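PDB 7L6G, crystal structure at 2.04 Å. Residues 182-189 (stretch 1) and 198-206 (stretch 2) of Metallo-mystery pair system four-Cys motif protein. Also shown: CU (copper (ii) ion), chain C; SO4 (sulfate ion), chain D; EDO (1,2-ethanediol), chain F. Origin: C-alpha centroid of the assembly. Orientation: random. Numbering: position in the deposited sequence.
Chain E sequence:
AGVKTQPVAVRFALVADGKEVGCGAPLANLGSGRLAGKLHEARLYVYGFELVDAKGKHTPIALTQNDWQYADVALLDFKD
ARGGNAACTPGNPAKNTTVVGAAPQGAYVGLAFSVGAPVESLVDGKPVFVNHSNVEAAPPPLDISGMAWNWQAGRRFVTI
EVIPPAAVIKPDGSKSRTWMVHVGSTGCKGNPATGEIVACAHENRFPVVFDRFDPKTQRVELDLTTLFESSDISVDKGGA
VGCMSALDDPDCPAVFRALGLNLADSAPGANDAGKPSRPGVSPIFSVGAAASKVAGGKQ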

# COMPACT_ATOMS: atom_id res chain seq x y z
N HIS E 182 13.75 -8.26 -2.02
CA HIS E 182 14.22 -7.00 -1.46
C HIS E 182 15.71 -6.89 -1.76
O HIS E 182 16.51 -7.67 -1.24
CB HIS E 182 13.96 -6.92 0.04
CG HIS E 182 12.51 -6.87 0.40
ND1 HIS E 182 12.04 -7.18 1.66
CD2 HIS E 182 11.41 -6.57 -0.34
CE1 HIS E 182 10.73 -7.05 1.69
NE2 HIS E 182 10.32 -6.69 0.49
N VAL E 183 16.08 -5.92 -2.60
CA VAL E 183 17.47 -5.69 -2.97
C VAL E 183 17.97 -4.48 -2.20
O VAL E 183 17.38 -3.40 -2.27
CB VAL E 183 17.62 -5.49 -4.49
CG1 VAL E 183 19.09 -5.34 -4.85
CG2 VAL E 183 16.98 -6.64 -5.24
N GLY E 184 19.06 -4.66 -1.47
CA GLY E 184 19.65 -3.57 -0.71
C GLY E 184 21.07 -3.91 -0.33
O GLY E 184 21.52 -5.05 -0.44
N SER E 185 21.78 -2.88 0.14
CA SER E 185 23.16 -3.04 0.56
C SER E 185 23.25 -3.99 1.74
O SER E 185 22.41 -3.97 2.64
CB SER E 185 23.77 -1.69 0.93
OG SER E 185 23.98 -0.88 -0.22
N THR E 186 24.29 -4.83 1.74
CA THR E 186 24.56 -5.73 2.85
C THR E 186 25.99 -5.53 3.33
O THR E 186 26.80 -4.86 2.68
CB THR E 186 24.32 -7.20 2.46
OG1 THR E 186 25.11 -7.53 1.31
CG2 THR E 186 22.86 -7.44 2.16
N GLY E 187 26.29 -6.12 4.49
CA GLY E 187 27.60 -5.93 5.10
C GLY E 187 27.85 -4.50 5.53
O GLY E 187 28.97 -3.99 5.36
N CYS E 188 26.84 -3.85 6.09
CA CYS E 188 26.89 -2.43 6.43
C CYS E 188 27.28 -2.26 7.89
O CYS E 188 26.52 -2.64 8.79
CB CYS E 188 25.54 -1.77 6.15
SG CYS E 188 25.05 -1.73 4.41
N LYS E 189 28.44 -1.67 8.14
CA LYS E 189 28.96 -1.48 9.49
C LYS E 189 28.93 -0.01 9.86
O LYS E 189 29.23 0.86 9.03
CB LYS E 189 30.37 -2.04 9.61
CG LYS E 189 30.51 -3.46 9.07
CD LYS E 189 31.67 -4.19 9.71
CE LYS E 189 31.34 -4.59 11.14
NZ LYS E 189 30.17 -5.51 11.21
N VAL E 198 29.07 5.05 8.22
CA VAL E 198 28.57 3.77 7.75
C VAL E 198 29.24 3.43 6.43
O VAL E 198 29.38 4.28 5.54
CB VAL E 198 27.03 3.78 7.60
CG1 VAL E 198 26.57 4.94 6.73
CG2 VAL E 198 26.53 2.45 7.04
N ALA E 199 29.68 2.17 6.30
CA ALA E 199 30.24 1.65 5.06
C ALA E 199 29.76 0.22 4.87
O ALA E 199 29.70 -0.56 5.83
CB ALA E 199 31.77 1.69 5.07
N CYS E 200 29.41 -0.12 3.63
CA CYS E 200 28.80 -1.39 3.29
C CYS E 200 29.71 -2.19 2.37
O CYS E 200 30.23 -1.66 1.38
CB CYS E 200 27.44 -1.20 2.61
SG CYS E 200 26.23 -0.29 3.60
N ALA E 201 29.89 -3.47 2.70
CA ALA E 201 30.75 -4.32 1.89
C ALA E 201 30.15 -4.62 0.52
O ALA E 201 30.88 -4.73 -0.47
CB ALA E 201 31.06 -5.62 2.63
N HIS E 202 28.83 -4.75 0.44
CA HIS E 202 28.14 -5.14 -0.79
C HIS E 202 27.12 -4.05 -1.13
O HIS E 202 26.05 -3.98 -0.52
CB HIS E 202 27.48 -6.50 -0.63
CG HIS E 202 28.31 -7.49 0.13
ND1 HIS E 202 27.79 -8.28 1.14
CD2 HIS E 202 29.62 -7.81 0.04
CE1 HIS E 202 28.75 -9.04 1.63
NE2 HIS E 202 29.87 -8.77 0.99
N GLU E 203 27.45 -3.22 -2.12
CA GLU E 203 26.61 -2.07 -2.45
C GLU E 203 25.32 -2.51 -3.13
O GLU E 203 24.24 -1.97 -2.84
CB GLU E 203 27.38 -1.09 -3.32
CG GLU E 203 28.66 -0.56 -2.68
CD GLU E 203 29.41 0.41 -3.57
OE1 GLU E 203 28.75 1.14 -4.34
OE2 GLU E 203 30.65 0.44 -3.50
N ASN E 204 25.40 -3.46 -4.06
CA ASN E 204 24.25 -4.04 -4.76
C ASN E 204 23.51 -3.02 -5.61
O ASN E 204 22.33 -3.22 -5.93
CB ASN E 204 23.29 -4.72 -3.78
CG ASN E 204 23.88 -5.96 -3.15
OD1 ASN E 204 24.70 -6.65 -3.76
ND2 ASN E 204 23.47 -6.27 -1.92
N ARG E 205 24.16 -1.93 -5.99
CA ARG E 205 23.67 -1.05 -7.04
C ARG E 205 24.32 -1.46 -8.36
O ARG E 205 25.41 -2.03 -8.38
CB ARG E 205 23.98 0.41 -6.73
CG ARG E 205 23.22 0.98 -5.54
CD ARG E 205 23.72 2.37 -5.17
NE ARG E 205 25.00 2.33 -4.49
CZ ARG E 205 25.15 2.34 -3.16
NH1 ARG E 205 24.08 2.39 -2.38
NH2 ARG E 205 26.36 2.30 -2.63
N PHE E 206 23.63 -1.17 -9.46
CA PHE E 206 24.20 -1.53 -10.75
C PHE E 206 23.72 -0.56 -11.82
O PHE E 206 22.58 -0.07 -11.74
CB PHE E 206 23.85 -2.98 -11.15
CG PHE E 206 22.38 -3.30 -11.11
CD1 PHE E 206 21.79 -3.76 -9.95
CD2 PHE E 206 21.60 -3.17 -12.25
CE1 PHE E 206 20.44 -4.07 -9.91
CE2 PHE E 206 20.25 -3.48 -12.22
CZ PHE E 206 19.67 -3.93 -11.05
CU CU C . 13.28 -7.22 3.39
S SO4 D . 24.90 -8.07 7.17
O1 SO4 D . 25.11 -7.19 8.32
O2 SO4 D . 26.20 -8.47 6.63
O3 SO4 D . 24.15 -7.37 6.14
O4 SO4 D . 24.16 -9.26 7.59
C1 EDO F . 32.99 -10.42 0.63
O1 EDO F . 32.83 -9.02 0.89
C2 EDO F . 31.94 -11.20 1.42
O2 EDO F . 31.93 -10.75 2.78
O HOH W 1 24.75 1.85 0.43
O HOH W 2 11.93 -6.63 5.43

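Antiparallel strands joined by a disulfide illustrate a general principle: a covalent staple sits most comfortably where the backbones run close, at a non-hydrogen-bonded pair. Here Cys-188 and Cys-200 form such a pair, their CA atoms 3.8 Å apart, whereas the CA atoms of the hydrogen-bonded pair Lys-189 and Ala-199 stand 5.6 Å apart. That outer pair is closed by two bonds, Lys-189 N to Ala-199 O at 2.9 Å and Ala-199 N to Lys-189 O at 3.1 Å. Beyond the cysteines both chains turn a corner, at Gly-187 and Ala-201, yet pairing continues: Ala-201 N donates to Gly-187 O (2.9 Å), and two reciprocal bonds follow, Thr-186 N to His-202 O and His-202 N to Thr-186 O, each at 3.0 Å. Gly-187 has a positive phi of 65°, a conformation that favours glycine, and a CB there would clash with Ala-201 CB. Its amide donates to a sulfate ion, Gly-187 N to sulfate O3 at 3.0 Å.

The disulfide, Cys-188 SG to Cys-200 SG at 2.0 Å with a chi3 of 107°, lies on one face, with Ser-185 CB 3.9 Å from Cys-200 SG. Thr-186 and His-202 project from the other face, where Thr-186 OG1 meets His-202 ND1 at 2.8 Å. This hydrogen bond lies near the imidazole plane, as the in-plane nitrogen lone pair or N-H requires.

Past the paired strands, side chains take over the bonding of backbone carbonyls. Ser-185 OG donates to Glu-203 O (2.8 Å), and Asn-204, its CA-to-CB bond directed toward stretch 1, donates from ND2 to Gly-184 O (2.7 Å, 165°). Water 1 extends this network, donating a hydrogen bond to Ser-185 OG and accepting one from Arg-205 NH1, each at 2.9 Å. Arg-205 NH2 also forms a salt bridge with Glu-203 OE1 (3.2 Å), linking two residues of the same stretch.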